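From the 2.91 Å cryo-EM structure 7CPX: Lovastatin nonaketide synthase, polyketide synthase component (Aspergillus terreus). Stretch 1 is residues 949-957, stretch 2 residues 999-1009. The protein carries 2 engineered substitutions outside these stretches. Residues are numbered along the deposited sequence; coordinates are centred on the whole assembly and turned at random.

Stretch 1 (949-957) GPKPHLLLG
Stretch 2 999-1009: IVMAMEAALMI

Residues 949-957 form an irregular segment that lies against one side of a helix. Residues 999-1009 are all helical, and the helix extends beyond both ends of this stretch. Its phi/psi values stay near -64/-41, and each i to i+4 backbone hydrogen bond measures about 2.9 Å, as from Met1003 N to Ile999 O. The segment runs antiparallel to the helix: Pro950 lies by Met1008, and Leu955 lies by Val1000 and Met1001. The closest CA pair is Leu955 CA to Met1001 CA, 5.7 Å. The contact buries 447 Å², both sides summed.

The backbone of the segment is extended from Pro950 to Leu954, with phi/psi of -75/169, -63/155, -74/83, -55/135 and -62/144. It then turns. Leu955 has positive phi (74/-7) and Leu956 sits at -127/-34. His953 O closes the turn by accepting two hydrogen bonds, from Leu956 N at 3.0 Å and from Gly957 N at 2.5 Å. Gly949 (109/-174) and Gly957 (76/-149) bracket the segment. At both, a CB would be jammed against the preceding carbonyl oxygen.

The polar contact is between His953 and Glu1004. Both CA-to-CB bonds point toward the other stretch. His953 has chi1 t and chi2 -68°. Glu1004 is m, m, with chi3 -15°. His953 NE2 donates to Glu1004 OE1 at 2.8 Å. The N-H...O angle is 130°, so the bond is weak despite its short length. OE1 lies near the ring plane, at the edge. Within the segment, His953 ND1 donates to Leu954 O at a very short 2.5 Å. Both ring nitrogens therefore act as donors. Glu1004 OE2 is hydrogen-bonded elsewhere in the structure.

Met1008 SD lies beside the His953 ring and Leu956. Its rotamer is m, t, p (-64°, -169°, 72°), and its CA-to-CB bond points toward the segment. Its SD is 4.4 Å from the His953 ring centroid and 45° off the ring normal, an oblique approach. The same SD is 3.7 Å from His953 CB and 3.7 Å from Leu956 CD1. Met1008 CE reaches Pro950 CB at 4.1 Å. Pro950 has a C-gamma endo pucker.

The remaining contacts are mainly apolar. Leu955 and Leu956 are both m, t. The CA-to-CB bond of Leu955 points toward the helix, and its CD1 meets Val1000 CG1 at 3.4 Å; Val1000 has chi1 t. Leu955 CB is 3.7 Å from Met1001 CG, and Leu955 O is 3.1 Å from that same CG. Met1001 is m, t, p, with its CA-to-CB bond sideways. Leu956 also starts sideways, but its end comes nearer the helix. Its CD2 is 3.4 Å from Met1001 O and 3.9 Å from Met1001 CB. Its CD1 is 3.7 Å from Glu1004 CB and 3.8 Å from Ala1005 N. The leucine thus packs against helix backbone as well as side chains.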

ATOM      1  N   GLY A 949      -0.688  -4.524 -15.703  1.00 86.25           N
ATOM      2  CA  GLY A 949      -0.063  -3.435 -14.997  1.00 86.25           C
ATOM      3  C   GLY A 949       1.201  -2.941 -15.667  1.00 86.25           C
ATOM      4  O   GLY A 949       1.563  -3.366 -16.768  1.00 86.25           O
ATOM      5  N   PRO A 950       1.899  -2.025 -15.005  1.00 85.54           N
ATOM      6  CA  PRO A 950       3.103  -1.436 -15.592  1.00 85.54           C
ATOM      7  C   PRO A 950       4.278  -2.402 -15.545  1.00 85.54           C
ATOM      8  O   PRO A 950       4.251  -3.439 -14.880  1.00 85.54           O
ATOM      9  CB  PRO A 950       3.354  -0.211 -14.712  1.00 85.54           C
ATOM     10  CG  PRO A 950       2.823  -0.615 -13.380  1.00 85.54           C
ATOM     11  CD  PRO A 950       1.636  -1.503 -13.652  1.00 85.54           C
ATOM     12  N   LYS A 951       5.330  -2.031 -16.267  1.00 89.56           N
ATOM     13  CA  LYS A 951       6.550  -2.815 -16.245  1.00 89.56           C
ATOM     14  C   LYS A 951       7.132  -2.806 -14.834  1.00 89.56           C
ATOM     15  O   LYS A 951       6.883  -1.881 -14.057  1.00 89.56           O
ATOM     16  CB  LYS A 951       7.569  -2.247 -17.231  1.00 89.56           C
ATOM     17  CG  LYS A 951       7.072  -2.124 -18.662  1.00 89.56           C
ATOM     18  CD  LYS A 951       6.814  -3.482 -19.287  1.00 89.56           C
ATOM     19  CE  LYS A 951       6.561  -3.358 -20.780  1.00 89.56           C
ATOM     20  NZ  LYS A 951       5.406  -2.470 -21.085  1.00 89.56           N
ATOM     21  N   PRO A 952       7.911  -3.823 -14.471  1.00 86.02           N
ATOM     22  CA  PRO A 952       8.502  -3.833 -13.131  1.00 86.02           C
ATOM     23  C   PRO A 952       9.640  -2.836 -13.040  1.00 86.02           C
ATOM     24  O   PRO A 952      10.811  -3.197 -13.188  1.00 86.02           O
ATOM     25  CB  PRO A 952       8.985  -5.276 -12.978  1.00 86.02           C
ATOM     26  CG  PRO A 952       9.363  -5.664 -14.361  1.00 86.02           C
ATOM     27  CD  PRO A 952       8.390  -4.958 -15.279  1.00 86.02           C
ATOM     28  N   HIS A 953       9.296  -1.572 -12.803  1.00 85.12           N
ATOM     29  CA  HIS A 953      10.277  -0.503 -12.900  1.00 85.12           C
ATOM     30  C   HIS A 953      11.476  -0.791 -12.007  1.00 85.12           C
ATOM     31  O   HIS A 953      11.333  -1.195 -10.850  1.00 85.12           O
ATOM     32  CB  HIS A 953       9.644   0.830 -12.511  1.00 85.12           C
ATOM     33  CG  HIS A 953      10.534   2.008 -12.751  1.00 85.12           C
ATOM     34  ND1 HIS A 953      11.690   2.225 -12.032  1.00 85.12           N
ATOM     35  CD2 HIS A 953      10.442   3.032 -13.632  1.00 85.12           C
ATOM     36  CE1 HIS A 953      12.272   3.330 -12.461  1.00 85.12           C
ATOM     37  NE2 HIS A 953      11.534   3.841 -13.430  1.00 85.12           N
ATOM     38  N   LEU A 954      12.666  -0.579 -12.561  1.00 86.80           N
ATOM     39  CA  LEU A 954      13.889  -0.815 -11.811  1.00 86.80           C
ATOM     40  C   LEU A 954      13.942   0.095 -10.593  1.00 86.80           C
ATOM     41  O   LEU A 954      13.483   1.241 -10.631  1.00 86.80           O
ATOM     42  CB  LEU A 954      15.105  -0.580 -12.705  1.00 86.80           C
ATOM     43  CG  LEU A 954      16.470  -0.867 -12.078  1.00 86.80           C
ATOM     44  CD1 LEU A 954      16.576  -2.320 -11.653  1.00 86.80           C
ATOM     45  CD2 LEU A 954      17.581  -0.513 -13.050  1.00 86.80           C
ATOM     46  N   LEU A 955      14.496  -0.431  -9.500  1.00 85.14           N
ATOM     47  CA  LEU A 955      14.601   0.287  -8.234  1.00 85.14           C
ATOM     48  C   LEU A 955      13.251   0.373  -7.533  1.00 85.14           C
ATOM     49  O   LEU A 955      13.175   0.806  -6.380  1.00 85.14           O
ATOM     50  CB  LEU A 955      15.153   1.700  -8.449  1.00 85.14           C
ATOM     51  CG  LEU A 955      16.328   1.870  -9.412  1.00 85.14           C
ATOM     52  CD1 LEU A 955      16.728   3.328  -9.487  1.00 85.14           C
ATOM     53  CD2 LEU A 955      17.503   1.015  -8.992  1.00 85.14           C
ATOM     54  N   LEU A 956      12.185  -0.053  -8.206  1.00 81.29           N
ATOM     55  CA  LEU A 956      10.839   0.078  -7.665  1.00 81.29           C
ATOM     56  C   LEU A 956      10.126  -1.264  -7.669  1.00 81.29           C
ATOM     57  O   LEU A 956       9.327  -1.555  -6.774  1.00 81.29           O
ATOM     58  CB  LEU A 956      10.039   1.099  -8.474  1.00 81.29           C
ATOM     59  CG  LEU A 956      10.587   2.525  -8.498  1.00 81.29           C
ATOM     60  CD1 LEU A 956       9.706   3.415  -9.352  1.00 81.29           C
ATOM     61  CD2 LEU A 956      10.684   3.074  -7.096  1.00 81.29           C
ATOM     62  N   GLY A 957      10.414  -2.089  -8.669  1.00 83.00           N
ATOM     63  CA  GLY A 957       9.681  -3.323  -8.799  1.00 83.00           C
ATOM     64  C   GLY A 957       8.296  -3.065  -9.370  1.00 83.00           C
ATOM     65  O   GLY A 957       8.068  -2.138 -10.152  1.00 83.00           O
ATOM     66  N   ILE A 999      16.745   8.205  -3.167  1.00 82.07           N
ATOM     67  CA  ILE A 999      16.356   9.424  -3.866  1.00 82.07           C
ATOM     68  C   ILE A 999      15.924   9.110  -5.293  1.00 82.07           C
ATOM     69  O   ILE A 999      14.912   9.631  -5.780  1.00 82.07           O
ATOM     70  CB  ILE A 999      17.510  10.438  -3.830  1.00 82.07           C
ATOM     71  CG1 ILE A 999      17.627  11.025  -2.426  1.00 82.07           C
ATOM     72  CG2 ILE A 999      17.283  11.536  -4.849  1.00 82.07           C
ATOM     73  CD1 ILE A 999      18.953  11.655  -2.137  1.00 82.07           C
ATOM     74  N   VAL A1000      16.683   8.265  -5.987  1.00 83.92           N
ATOM     75  CA  VAL A1000      16.323   7.895  -7.350  1.00 83.92           C
ATOM     76  C   VAL A1000      15.020   7.112  -7.358  1.00 83.92           C
ATOM     77  O   VAL A1000      14.202   7.253  -8.272  1.00 83.92           O
ATOM     78  CB  VAL A1000      17.465   7.103  -8.009  1.00 83.92           C
ATOM     79  CG1 VAL A1000      17.071   6.678  -9.409  1.00 83.92           C
ATOM     80  CG2 VAL A1000      18.727   7.939  -8.052  1.00 83.92           C
ATOM     81  N   MET A1001      14.807   6.267  -6.348  1.00 81.79           N
ATOM     82  CA  MET A1001      13.539   5.555  -6.243  1.00 81.79           C
ATOM     83  C   MET A1001      12.384   6.535  -6.109  1.00 81.79           C
ATOM     84  O   MET A1001      11.350   6.392  -6.768  1.00 81.79           O
ATOM     85  CB  MET A1001      13.570   4.606  -5.047  1.00 81.79           C
ATOM     86  CG  MET A1001      14.479   3.411  -5.226  1.00 81.79           C
ATOM     87  SD  MET A1001      14.678   2.447  -3.714  1.00 81.79           S
ATOM     88  CE  MET A1001      12.993   1.927  -3.394  1.00 81.79           C
ATOM     89  N   ALA A1002      12.550   7.547  -5.258  1.00 81.55           N
ATOM     90  CA  ALA A1002      11.496   8.537  -5.075  1.00 81.55           C
ATOM     91  C   ALA A1002      11.237   9.305  -6.362  1.00 81.55           C
ATOM     92  O   ALA A1002      10.083   9.572  -6.716  1.00 81.55           O
ATOM     93  CB  ALA A1002      11.866   9.494  -3.944  1.00 81.55           C
ATOM     94  N   MET A1003      12.299   9.671  -7.081  1.00 84.70           N
ATOM     95  CA  MET A1003      12.120  10.438  -8.308  1.00 84.70           C
ATOM     96  C   MET A1003      11.465   9.598  -9.399  1.00 84.70           C
ATOM     97  O   MET A1003      10.622  10.096 -10.154  1.00 84.70           O
ATOM     98  CB  MET A1003      13.463  10.995  -8.777  1.00 84.70           C
ATOM     99  CG  MET A1003      14.037  12.028  -7.826  1.00 84.70           C
ATOM    100  SD  MET A1003      15.283  13.095  -8.564  1.00 84.70           S
ATOM    101  CE  MET A1003      15.458  14.320  -7.268  1.00 84.70           C
ATOM    102  N   GLU A1004      11.833   8.320  -9.497  1.00 85.54           N
ATOM    103  CA  GLU A1004      11.179   7.442 -10.460  1.00 85.54           C
ATOM    104  C   GLU A1004       9.722   7.214 -10.086  1.00 85.54           C
ATOM    105  O   GLU A1004       8.856   7.119 -10.964  1.00 85.54           O
ATOM    106  CB  GLU A1004      11.926   6.114 -10.549  1.00 85.54           C
ATOM    107  CG  GLU A1004      13.311   6.235 -11.158  1.00 85.54           C
ATOM    108  CD  GLU A1004      13.272   6.661 -12.611  1.00 85.54           C
ATOM    109  OE1 GLU A1004      12.185   6.591 -13.222  1.00 85.54           O
ATOM    110  OE2 GLU A1004      14.325   7.070 -13.142  1.00 85.54           O
ATOM    111  N   ALA A1005       9.430   7.120  -8.788  1.00 81.48           N
ATOM    112  CA  ALA A1005       8.045   7.038  -8.349  1.00 81.48           C
ATOM    113  C   ALA A1005       7.281   8.289  -8.747  1.00 81.48           C
ATOM    114  O   ALA A1005       6.122   8.213  -9.166  1.00 81.48           O
ATOM    115  CB  ALA A1005       7.985   6.836  -6.837  1.00 81.48           C
ATOM    116  N   ALA A1006       7.913   9.454  -8.614  1.00 83.26           N
ATOM    117  CA  ALA A1006       7.287  10.693  -9.056  1.00 83.26           C
ATOM    118  C   ALA A1006       7.011  10.657 -10.553  1.00 83.26           C
ATOM    119  O   ALA A1006       5.943  11.085 -11.007  1.00 83.26           O
ATOM    120  CB  ALA A1006       8.181  11.881  -8.704  1.00 83.26           C
ATOM    121  N   LEU A1007       7.967  10.155 -11.335  1.00 84.37           N
ATOM    122  CA  LEU A1007       7.756  10.027 -12.774  1.00 84.37           C
ATOM    123  C   LEU A1007       6.560   9.137 -13.072  1.00 84.37           C
ATOM    124  O   LEU A1007       5.708   9.472 -13.903  1.00 84.37           O
ATOM    125  CB  LEU A1007       9.003   9.455 -13.447  1.00 84.37           C
ATOM    126  CG  LEU A1007      10.264  10.310 -13.565  1.00 84.37           C
ATOM    127  CD1 LEU A1007      11.142   9.750 -14.672  1.00 84.37           C
ATOM    128  CD2 LEU A1007       9.937  11.765 -13.825  1.00 84.37           C
ATOM    129  N   MET A1008       6.492   7.979 -12.414  1.00 83.53           N
ATOM    130  CA  MET A1008       5.398   7.050 -12.667  1.00 83.53           C
ATOM    131  C   MET A1008       4.062   7.638 -12.236  1.00 83.53           C
ATOM    132  O   MET A1008       3.047   7.420 -12.905  1.00 83.53           O
ATOM    133  CB  MET A1008       5.654   5.725 -11.951  1.00 83.53           C
ATOM    134  CG  MET A1008       6.886   4.989 -12.453  1.00 83.53           C
ATOM    135  SD  MET A1008       7.005   3.297 -11.842  1.00 83.53           S
ATOM    136  CE  MET A1008       5.699   2.506 -12.778  1.00 83.53           C
ATOM    137  N   ILE A1009       4.042   8.379 -11.129  1.00 81.85           N
ATOM    138  CA  ILE A1009       2.811   9.023 -10.687  1.00 81.85           C
ATOM    139  C   ILE A1009       2.363  10.063 -11.702  1.00 81.85           C
ATOM    140  O   ILE A1009       1.180  10.138 -12.055  1.00 81.85           O
ATOM    141  CB  ILE A1009       3.010   9.643  -9.294  1.00 81.85           C
ATOM    142  CG1 ILE A1009       3.265   8.543  -8.269  1.00 81.85           C
ATOM    143  CG2 ILE A1009       1.793  10.460  -8.904  1.00 81.85           C
ATOM    144  CD1 ILE A1009       3.783   9.039  -6.949  1.00 81.85           C
TER